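Local coordinates for HDLP (histone deacetylase-like protein) (Aquifex aeolicus, PDB 1C3R) that binds a zinc ion and the hydroxamate inhibitor trichostatin A, and probably acts as a zinc-dependent deacetylase of the histone deacetylase family, at residues L105-T110 against C142-P147; L167-C172 against L190-E195; K325-L330 against M347-K352. The protein carries 2 engineered substitutions. All coordinates share one frame; numbering follows the deposited sequence.

Interaction 1: L105-T110 against C142-P147; sequences LATGST and CYINNP. Unlike the reference sequence in segment 142-147: Asn146 (reference Asp).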
loop_
_atom_site.group_PDB
_atom_site.type_symbol
_atom_site.label_atom_id
_atom_site.label_comp_id
_atom_site.label_asym_id
_atom_site.label_seq_id
_atom_site.Cartn_x
_atom_site.Cartn_y
_atom_site.Cartn_z
ATOM N N LEU A 105 2.211 -1.169 26.377
ATOM C CA LEU A 105 3.541 -1.111 26.969
ATOM C C LEU A 105 4.350 0.016 26.319
ATOM O O LEU A 105 5.108 0.727 26.986
ATOM C CB LEU A 105 4.229 -2.458 26.770
ATOM C CG LEU A 105 5.376 -2.835 27.696
ATOM C CD1 LEU A 105 4.921 -2.730 29.152
ATOM C CD2 LEU A 105 5.820 -4.265 27.374
ATOM N N ALA A 106 4.172 0.183 25.012
ATOM C CA ALA A 106 4.869 1.229 24.270
ATOM C C ALA A 106 4.316 2.600 24.650
ATOM O O ALA A 106 5.043 3.593 24.683
ATOM C CB ALA A 106 4.710 0.995 22.775
ATOM N N THR A 107 3.025 2.648 24.946
ATOM C CA THR A 107 2.390 3.903 25.321
ATOM C C THR A 107 2.744 4.270 26.761
ATOM O O THR A 107 3.011 5.431 27.061
ATOM C CB THR A 107 0.872 3.808 25.140
ATOM O OG1 THR A 107 0.593 3.492 23.768
ATOM C CG2 THR A 107 0.197 5.125 25.483
ATOM N N GLY A 108 2.752 3.279 27.646
ATOM C CA GLY A 108 3.103 3.549 29.028
ATOM C C GLY A 108 4.530 4.063 29.061
ATOM O O GLY A 108 4.859 4.954 29.841
ATOM N N SER A 109 5.376 3.503 28.197
ATOM C CA SER A 109 6.773 3.911 28.125
ATOM C C SER A 109 6.906 5.376 27.743
ATOM O O SER A 109 7.845 6.043 28.172
ATOM C CB SER A 109 7.536 3.036 27.129
ATOM O OG SER A 109 7.618 1.702 27.596
ATOM N N THR A 110 5.976 5.877 26.935
ATOM C CA THR A 110 6.002 7.283 26.543
ATOM C C THR A 110 5.641 8.146 27.751
ATOM O O THR A 110 6.205 9.226 27.946
ATOM C CB THR A 110 5.032 7.578 25.378
ATOM O OG1 THR A 110 5.578 7.046 24.165
ATOM C CG2 THR A 110 4.819 9.079 25.210
ATOM N N CYS A 142 -0.677 1.267 13.469
ATOM C CA CYS A 142 -0.818 1.785 14.827
ATOM C C CYS A 142 -2.184 1.533 15.459
ATOM O O CYS A 142 -3.220 1.818 14.860
ATOM C CB CYS A 142 -0.540 3.292 14.836
ATOM S SG CYS A 142 1.125 3.764 14.265
ATOM N N TYR A 143 -2.178 1.007 16.679
ATOM C CA TYR A 143 -3.420 0.755 17.405
ATOM C C TYR A 143 -3.650 1.863 18.431
ATOM O O TYR A 143 -4.776 2.322 18.622
ATOM C CB TYR A 143 -3.368 -0.597 18.122
ATOM C CG TYR A 143 -3.061 -1.767 17.217
ATOM C CD1 TYR A 143 -1.748 -2.103 16.898
ATOM C CD2 TYR A 143 -4.091 -2.512 16.643
ATOM C CE1 TYR A 143 -1.468 -3.161 16.027
ATOM C CE2 TYR A 143 -3.823 -3.566 15.773
ATOM C CZ TYR A 143 -2.514 -3.885 15.469
ATOM O OH TYR A 143 -2.247 -4.926 14.607
ATOM N N ILE A 144 -2.575 2.290 19.088
ATOM C CA ILE A 144 -2.652 3.353 20.095
ATOM C C ILE A 144 -1.688 4.486 19.717
ATOM O O ILE A 144 -0.543 4.240 19.348
ATOM C CB ILE A 144 -2.293 2.804 21.499
ATOM C CG1 ILE A 144 -3.277 1.689 21.879
ATOM C CG2 ILE A 144 -2.361 3.917 22.542
ATOM C CD1 ILE A 144 -2.954 0.992 23.196
ATOM N N ASN A 145 -2.159 5.723 19.800
ATOM C CA ASN A 145 -1.339 6.880 19.448
ATOM C C ASN A 145 -0.662 7.413 20.712
ATOM O O ASN A 145 -1.197 8.315 21.370
ATOM C CB ASN A 145 -2.228 7.970 18.829
ATOM C CG ASN A 145 -1.426 9.082 18.159
ATOM O OD1 ASN A 145 -0.519 9.664 18.758
ATOM N ND2 ASN A 145 -1.773 9.392 16.915
ATOM N N ASN A 146 0.507 6.868 21.055
ATOM C CA ASN A 146 1.196 7.315 22.272
ATOM C C ASN A 146 1.584 8.799 22.258
ATOM O O ASN A 146 1.629 9.436 23.311
ATOM C CB ASN A 146 2.407 6.418 22.576
ATOM C CG ASN A 146 3.518 6.549 21.556
ATOM O OD1 ASN A 146 4.476 7.297 21.759
ATOM N ND2 ASN A 146 3.392 5.827 20.442
ATOM N N PRO A 147 1.908 9.366 21.078
ATOM C CA PRO A 147 2.253 10.791 21.089
ATOM C C PRO A 147 1.036 11.618 21.548
ATOM O O PRO A 147 1.163 12.571 22.320
ATOM C CB PRO A 147 2.624 11.053 19.629
ATOM C CG PRO A 147 3.186 9.702 19.196
ATOM C CD PRO A 147 2.079 8.822 19.719
#
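The flat group in this contact is the carboxamide of Asn146, a residue that is Asp in the reference sequence. Thr110 sends its hydroxyl to the oxygen end of that amide from above one face, not within the plane. The bond from Thr110 OG1 to Asn146 OD1 is 2.7 Å long, bent at the acceptor to a C=O...O angle of 114°, with the donor 42° out of the plane, so it does not lie on a lone pair. A second donor, the backbone N of Gly129, also reaches Asn146 OD1, while Met130 and Leu292 pack against the same side chain. Thr110 OG1 has a second partner in Asn125 ND2, which also bonds to Ala106 O. With a valine at this position, the oxygen of Asn146 would probably lose one of its two donors and Asn125 ND2 its side-chain acceptor.

One helical turn earlier, Thr107 touches Asn146 and Ile144 without bonding to either. Its CG2, anti to the backbone N (chi1 -59°, measured to OG1), packs 3.9 Å from Asn146 CB, and its OG1 lies against the Ile144 methyl, 3.2 Å from CG2, a close approach for an oxygen and a carbon. The polar need of that hydroxyl is met inside its own helix by Ser103 O. The side chains of Thr107 and Ile144 meet nearly at right angles.

All five touching residues are buried. Together they seat the first turn of helix 146-156, N-capped by Asn145 through its side chain to Ala148 N, against the middle of helix 98-118. This is an N-capped helix start packed on a neighbouring helix of the alpha/beta deacetylase fold, where the chain leaving the inhibitor-pocket residues Gly140 and Phe141 enters its helix; the Asn146 side chain lies about 12 Å from the zinc.

Interaction 2: L167-C172 against L190-E195; sequences LDAHHC and LHQSPE. With ZN (zinc ion), chain C; TSN (trichostatin a), chain D.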
loop_
_atom_site.group_PDB
_atom_site.type_symbol
_atom_site.label_atom_id
_atom_site.label_comp_id
_atom_site.label_asym_id
_atom_site.label_seq_id
_atom_site.Cartn_x
_atom_site.Cartn_y
_atom_site.Cartn_z
ATOM N N LEU A 167 10.041 13.257 12.613
ATOM C CA LEU A 167 11.017 13.017 11.555
ATOM C C LEU A 167 10.784 11.711 10.799
ATOM O O LEU A 167 11.540 11.365 9.891
ATOM C CB LEU A 167 12.438 13.047 12.128
ATOM C CG LEU A 167 12.806 14.372 12.813
ATOM C CD1 LEU A 167 14.295 14.375 13.123
ATOM C CD2 LEU A 167 12.465 15.551 11.911
ATOM N N ASP A 168 9.737 10.989 11.178
ATOM C CA ASP A 168 9.380 9.737 10.517
ATOM C C ASP A 168 9.140 10.077 9.042
ATOM O O ASP A 168 8.625 11.150 8.735
ATOM C CB ASP A 168 8.087 9.191 11.136
ATOM C CG ASP A 168 7.735 7.797 10.648
ATOM O OD1 ASP A 168 7.975 6.826 11.400
ATOM O OD2 ASP A 168 7.229 7.654 9.516
ATOM N N ALA A 169 9.498 9.171 8.134
ATOM C CA ALA A 169 9.299 9.403 6.702
ATOM C C ALA A 169 7.829 9.473 6.274
ATOM O O ALA A 169 7.535 9.793 5.121
ATOM C CB ALA A 169 10.029 8.326 5.883
ATOM N N HIS A 170 6.906 9.159 7.180
ATOM C CA HIS A 170 5.483 9.237 6.850
ATOM C C HIS A 170 4.790 10.302 7.695
ATOM O O HIS A 170 5.184 10.560 8.828
ATOM C CB HIS A 170 4.788 7.888 7.070
ATOM C CG HIS A 170 5.396 6.761 6.299
ATOM N ND1 HIS A 170 6.456 6.045 6.794
ATOM C CD2 HIS A 170 5.084 6.306 5.058
ATOM C CE1 HIS A 170 6.767 5.174 5.853
ATOM N NE2 HIS A 170 5.967 5.293 4.778
ATOM N N HIS A 171 3.748 10.905 7.143
ATOM C CA HIS A 171 3.004 11.943 7.840
ATOM C C HIS A 171 2.235 11.413 9.046
ATOM O O HIS A 171 1.621 10.348 8.980
ATOM C CB HIS A 171 2.027 12.614 6.883
ATOM C CG HIS A 171 1.220 13.705 7.515
ATOM N ND1 HIS A 171 -0.157 13.670 7.584
ATOM C CD2 HIS A 171 1.599 14.848 8.131
ATOM C CE1 HIS A 171 -0.592 14.743 8.220
ATOM N NE2 HIS A 171 0.454 15.474 8.563
ATOM N N CYS A 172 2.266 12.177 10.137
ATOM C CA CYS A 172 1.574 11.826 11.372
ATOM C C CYS A 172 0.103 12.252 11.310
ATOM O O CYS A 172 -0.345 13.098 12.089
ATOM C CB CYS A 172 2.278 12.491 12.565
ATOM S SG CYS A 172 2.577 14.290 12.390
ATOM N N LEU A 190 7.966 16.339 8.819
ATOM C CA LEU A 190 8.660 16.226 7.541
ATOM C C LEU A 190 8.306 14.809 7.126
ATOM O O LEU A 190 8.316 13.907 7.959
ATOM C CB LEU A 190 10.184 16.333 7.678
ATOM C CG LEU A 190 10.859 17.541 8.326
ATOM C CD1 LEU A 190 12.292 17.594 7.802
ATOM C CD2 LEU A 190 10.147 18.839 7.980
ATOM N N HIS A 191 8.001 14.605 5.851
ATOM C CA HIS A 191 7.617 13.279 5.390
ATOM C C HIS A 191 7.547 13.195 3.871
ATOM O O HIS A 191 7.614 14.204 3.180
ATOM C CB HIS A 191 6.257 12.931 6.000
ATOM C CG HIS A 191 5.253 14.038 5.890
ATOM N ND1 HIS A 191 5.118 15.025 6.845
ATOM C CD2 HIS A 191 4.301 14.287 4.957
ATOM C CE1 HIS A 191 4.131 15.835 6.506
ATOM N NE2 HIS A 191 3.617 15.410 5.365
ATOM N N GLN A 192 7.433 11.977 3.355
ATOM C CA GLN A 192 7.320 11.781 1.920
ATOM C C GLN A 192 5.989 12.407 1.555
ATOM O O GLN A 192 5.004 12.257 2.286
ATOM C CB GLN A 192 7.275 10.291 1.576
ATOM C CG GLN A 192 8.384 9.470 2.198
ATOM C CD GLN A 192 8.186 7.983 1.986
ATOM O OE1 GLN A 192 8.492 7.442 0.917
ATOM N NE2 GLN A 192 7.647 7.313 3.004
ATOM N N SER A 193 5.956 13.125 0.440
ATOM C CA SER A 193 4.720 13.748 -0.008
ATOM C C SER A 193 3.601 12.716 -0.120
ATOM O O SER A 193 3.802 11.631 -0.656
ATOM C CB SER A 193 4.918 14.391 -1.374
ATOM O OG SER A 193 3.670 14.816 -1.882
ATOM N N PRO A 194 2.396 13.058 0.357
ATOM C CA PRO A 194 1.241 12.159 0.307
ATOM C C PRO A 194 0.879 11.811 -1.135
ATOM O O PRO A 194 0.123 10.875 -1.388
ATOM C CB PRO A 194 0.146 12.983 0.987
ATOM C CG PRO A 194 0.937 13.876 1.916
ATOM C CD PRO A 194 2.007 14.332 0.977
ATOM N N GLU A 195 1.419 12.570 -2.081
ATOM C CA GLU A 195 1.121 12.308 -3.482
ATOM C C GLU A 195 1.592 10.914 -3.886
ATOM O O GLU A 195 0.971 10.275 -4.735
ATOM C CB GLU A 195 1.779 13.351 -4.390
ATOM C CG GLU A 195 1.429 14.788 -4.040
ATOM C CD GLU A 195 1.863 15.774 -5.110
ATOM O OE1 GLU A 195 3.006 15.663 -5.606
ATOM O OE2 GLU A 195 1.063 16.673 -5.445
HETATM ZN ZN ZN C . 6.939 5.740 8.788
HETATM O O1 TSN D . 5.040 5.760 9.983
HETATM O O2 TSN D . 5.978 3.499 8.589
HETATM O O3 TSN D . 4.291 -0.299 2.500
HETATM N N1 TSN D . 4.392 5.146 8.908
HETATM N N2 TSN D . 2.388 -6.271 4.092
HETATM C C1 TSN D . 2.998 -2.065 3.433
HETATM C C2 TSN D . 1.898 -2.535 4.167
HETATM C C3 TSN D . 1.663 -3.891 4.398
HETATM C C4 TSN D . 2.578 -4.888 3.872
HETATM C C5 TSN D . 3.692 -4.402 3.120
HETATM C C6 TSN D . 3.890 -3.049 2.910
HETATM C C7 TSN D . 3.314 -0.630 3.156
HETATM C C8 TSN D . 2.394 0.477 3.754
HETATM C C9 TSN D . 3.207 1.319 4.712
HETATM C C10 TSN D . 2.812 1.851 5.909
HETATM C C11 TSN D . 3.859 2.626 6.620
HETATM C C12 TSN D . 3.722 3.177 7.848
HETATM C C13 TSN D . 4.813 3.915 8.468
HETATM C C14 TSN D . 1.843 1.348 2.597
HETATM C C15 TSN D . 1.418 1.691 6.512
HETATM C C17 TSN D . 3.373 -7.258 3.602
HETATM C C16 TSN D . 1.255 -6.784 4.852
HETATM O O HOH W 1 10.841 12.579 7.571
HETATM O O HOH W 2 3.762 10.471 4.060
#
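Mixed backbone and side-chain bonding joins Ala169 to Gln192 here, where the zinc-binding loop that follows strand 162-166 runs beside the end of its parallel neighbour, strand 185-192. The two strands and helix 173-178 between them form a beta-alpha-beta crossover. Ala169 O takes two donors from Gln192 on opposite faces of its carbonyl plane: the backbone N at 2.8 Å, nearly straight (175°), and NE2 at 3.3 Å, more bent. The other end of that amide is held by Lys267 N, through Gln192 OE1, which fixes its rotation.

So held, Gln192 NE2 lies 3.1 Å above one face of the His170 ring, toward the rim, with the amide and ring planes 71° apart. The nitrogens Gln192 NE2 and His170 NE2 are both donors and do not bond to each other. Trichostatin A C13 approaches the opposite face, also toward the rim, so the imidazole lies between amide and inhibitor. Further along, His171 CB sits over the centre of the His191 ring, a CH-pi contact 3.5 Å from the centroid. His191 gets there with CG between its backbone N and carbonyl carbon (chi1 47°); His191 ND1 bonds to Ser189 OG and His191 NE2 to Gly203 O. Water 2 bridges His171 N and Gln192 O.

Asp168 OD2 and His170 ND1 each bind zinc at 2.1 Å; Asp258 and the hydroxamate oxygens O1 and O2 complete five-coordination. His170 N also donates to Asp168 OD2, 2.8 Å away on its anti lone pair, in an Asx turn. One carboxylate oxygen thus serves the metal and the backbone together, which probably keeps both ligands in place while the hydroxamate chelates the zinc; a substrate carbonyl would probably coordinate it through its one oxygen.

Interaction 3: K325-L330 against M347-K352; sequences KAKELL and MLETLK
Lys327 arches round Leu348 O and then binds it. From CB, the chain leaves with CG anti to its own carbonyl carbon; CG passes 3.4 Å from Leu348 O, and CD and CE each lie 3.7 Å from that same oxygen. The chain is extended as far as CE, and the final torsion (chi4 -60°) folds NZ back onto the carbonyl. There Lys327 NZ donates to Leu348 O at 2.6 Å, in the carbonyl plane and on a lone pair, with a C=O...N angle of 140°. The ammonium also lies near Glu349: its distance to Glu349 OE1 is 4.0 Å, a long salt bridge that probably adds only modest attraction. A weak bond to Leu322 O is a further partner outside the contact.

One turn along the same helix, Leu330 supplies the apolar half. Leu348 CD2 lies 3.5 Å from Leu330 CB and 3.7 Å from Leu330 CD1, the two side chains sliding past each other in opposite directions. Tyr300 of helix 299-314 touches Leu330, Leu348 and Met347, and Phe34 of helix 28-37 also packs on Leu330, so the leucine pair borders helix 299-314, with helix 28-37 at Leu330, while Glu349 is exposed.

Backbone hydrogen bonds between Glu349 and Leu322 and between Leu351 and Glu320 lay the 347-352 segment beside the chain that leads into helix 324-331. The whole is a peripheral helix-to-loop contact, away from the zinc site: a lysine amino group bonded to a carbonyl of a 3-10 segment, beside a leucine pair.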
loop_
_atom_site.group_PDB
_atom_site.type_symbol
_atom_site.label_atom_id
_atom_site.label_comp_id
_atom_site.label_asym_id
_atom_site.label_seq_id
_atom_site.Cartn_x
_atom_site.Cartn_y
_atom_site.Cartn_z
ATOM N N LYS A 325 30.132 -10.148 18.730
ATOM C CA LYS A 325 28.892 -10.483 19.426
ATOM C C LYS A 325 27.707 -9.791 18.765
ATOM O O LYS A 325 26.621 -10.367 18.648
ATOM C CB LYS A 325 28.942 -10.062 20.905
ATOM C CG LYS A 325 30.018 -10.721 21.780
ATOM C CD LYS A 325 31.406 -10.052 21.688
ATOM C CE LYS A 325 32.120 -10.302 20.370
ATOM N NZ LYS A 325 33.412 -9.575 20.283
ATOM N N ALA A 326 27.920 -8.552 18.340
ATOM C CA ALA A 326 26.871 -7.783 17.690
ATOM C C ALA A 326 26.576 -8.329 16.294
ATOM O O ALA A 326 25.416 -8.399 15.879
ATOM C CB ALA A 326 27.275 -6.317 17.608
ATOM N N LYS A 327 27.626 -8.719 15.572
ATOM C CA LYS A 327 27.450 -9.246 14.219
ATOM C C LYS A 327 26.575 -10.482 14.251
ATOM O O LYS A 327 25.633 -10.602 13.472
ATOM C CB LYS A 327 28.798 -9.591 13.578
ATOM C CG LYS A 327 29.757 -8.418 13.422
ATOM C CD LYS A 327 31.059 -8.860 12.744
ATOM C CE LYS A 327 32.108 -7.752 12.713
ATOM N NZ LYS A 327 31.652 -6.533 11.984
ATOM N N GLU A 328 26.886 -11.397 15.160
ATOM C CA GLU A 328 26.114 -12.623 15.287
ATOM C C GLU A 328 24.675 -12.338 15.693
ATOM O O GLU A 328 23.756 -13.057 15.301
ATOM C CB GLU A 328 26.772 -13.565 16.299
ATOM C CG GLU A 328 28.127 -14.059 15.846
ATOM C CD GLU A 328 28.070 -14.674 14.456
ATOM O OE1 GLU A 328 27.303 -15.641 14.263
ATOM O OE2 GLU A 328 28.785 -14.187 13.555
ATOM N N LEU A 329 24.480 -11.295 16.491
ATOM C CA LEU A 329 23.136 -10.931 16.913
ATOM C C LEU A 329 22.324 -10.582 15.669
ATOM O O LEU A 329 21.299 -11.194 15.395
ATOM C CB LEU A 329 23.170 -9.725 17.853
ATOM C CG LEU A 329 21.794 -9.208 18.283
ATOM C CD1 LEU A 329 21.056 -10.304 19.026
ATOM C CD2 LEU A 329 21.948 -7.977 19.163
ATOM N N LEU A 330 22.794 -9.596 14.913
ATOM C CA LEU A 330 22.091 -9.183 13.708
ATOM C C LEU A 330 21.914 -10.331 12.718
ATOM O O LEU A 330 20.853 -10.483 12.123
ATOM C CB LEU A 330 22.825 -8.024 13.031
ATOM C CG LEU A 330 22.896 -6.706 13.807
ATOM C CD1 LEU A 330 23.519 -5.634 12.931
ATOM C CD2 LEU A 330 21.496 -6.275 14.218
ATOM N N MET A 347 26.632 -3.001 6.647
ATOM C CA MET A 347 25.860 -2.756 7.864
ATOM C C MET A 347 26.270 -3.676 9.012
ATOM O O MET A 347 26.050 -3.351 10.174
ATOM C CB MET A 347 24.357 -2.905 7.600
ATOM C CG MET A 347 23.843 -2.082 6.434
ATOM S SD MET A 347 22.049 -2.152 6.281
ATOM C CE MET A 347 21.782 -3.851 6.163
ATOM N N LEU A 348 26.865 -4.820 8.693
ATOM C CA LEU A 348 27.289 -5.748 9.737
ATOM C C LEU A 348 28.739 -5.490 10.110
ATOM O O LEU A 348 29.313 -6.220 10.918
ATOM C CB LEU A 348 27.150 -7.195 9.269
ATOM C CG LEU A 348 25.759 -7.727 8.921
ATOM C CD1 LEU A 348 25.893 -9.126 8.347
ATOM C CD2 LEU A 348 24.877 -7.738 10.159
ATOM N N GLU A 349 29.321 -4.450 9.521
ATOM C CA GLU A 349 30.719 -4.104 9.776
ATOM C C GLU A 349 30.881 -2.871 10.650
ATOM O O GLU A 349 31.453 -2.935 11.741
ATOM C CB GLU A 349 31.446 -3.856 8.452
ATOM C CG GLU A 349 31.352 -5.002 7.463
ATOM C CD GLU A 349 31.958 -6.287 7.987
ATOM O OE1 GLU A 349 33.160 -6.278 8.341
ATOM O OE2 GLU A 349 31.230 -7.304 8.041
ATOM N N THR A 350 30.378 -1.743 10.158
ATOM C CA THR A 350 30.499 -0.485 10.876
ATOM C C THR A 350 29.157 0.115 11.296
ATOM O O THR A 350 28.136 -0.090 10.633
ATOM C CB THR A 350 31.265 0.535 10.019
ATOM O OG1 THR A 350 30.634 0.649 8.740
ATOM C CG2 THR A 350 32.703 0.087 9.818
ATOM N N LEU A 351 29.175 0.855 12.402
ATOM C CA LEU A 351 27.975 1.499 12.932
ATOM C C LEU A 351 27.503 2.680 12.104
ATOM O O LEU A 351 26.311 2.809 11.820
ATOM C CB LEU A 351 28.211 1.980 14.364
ATOM C CG LEU A 351 28.112 0.939 15.474
ATOM C CD1 LEU A 351 28.474 1.565 16.807
ATOM C CD2 LEU A 351 26.688 0.399 15.518
ATOM N N LYS A 352 28.436 3.543 11.720
ATOM C CA LYS A 352 28.086 4.725 10.949
ATOM C C LYS A 352 28.247 4.483 9.460
ATOM O O LYS A 352 29.261 3.960 9.000
ATOM C CB LYS A 352 28.955 5.905 11.385
ATOM C CG LYS A 352 28.967 6.095 12.887
ATOM C CD LYS A 352 29.932 7.174 13.350
ATOM C CE LYS A 352 29.475 8.560 12.949
ATOM N NZ LYS A 352 30.324 9.597 13.607
#

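Along the chain the three contacts come in series, 1 then 2 then 3, none enclosing another. Interactions 1 and 2 lie in the same histone deacetylase domain, on opposite sides of the chain's centre, with contact centres 20 Å and nearest atoms about 6 Å apart. Helix 146-156, which begins in interaction 1, leads to strand 162-166, whose following loop carries two of the three protein ligands of the zinc. Interaction 3 stands apart, its centre 29 Å from each of the others and 23 Å from the chain's centre, out beside helices 28-37 and 299-314. Two contacts thus belong to the buried alpha/beta core around the inhibitor pocket, while the third, at the periphery, ties helix 324-331 to the loop that follows it.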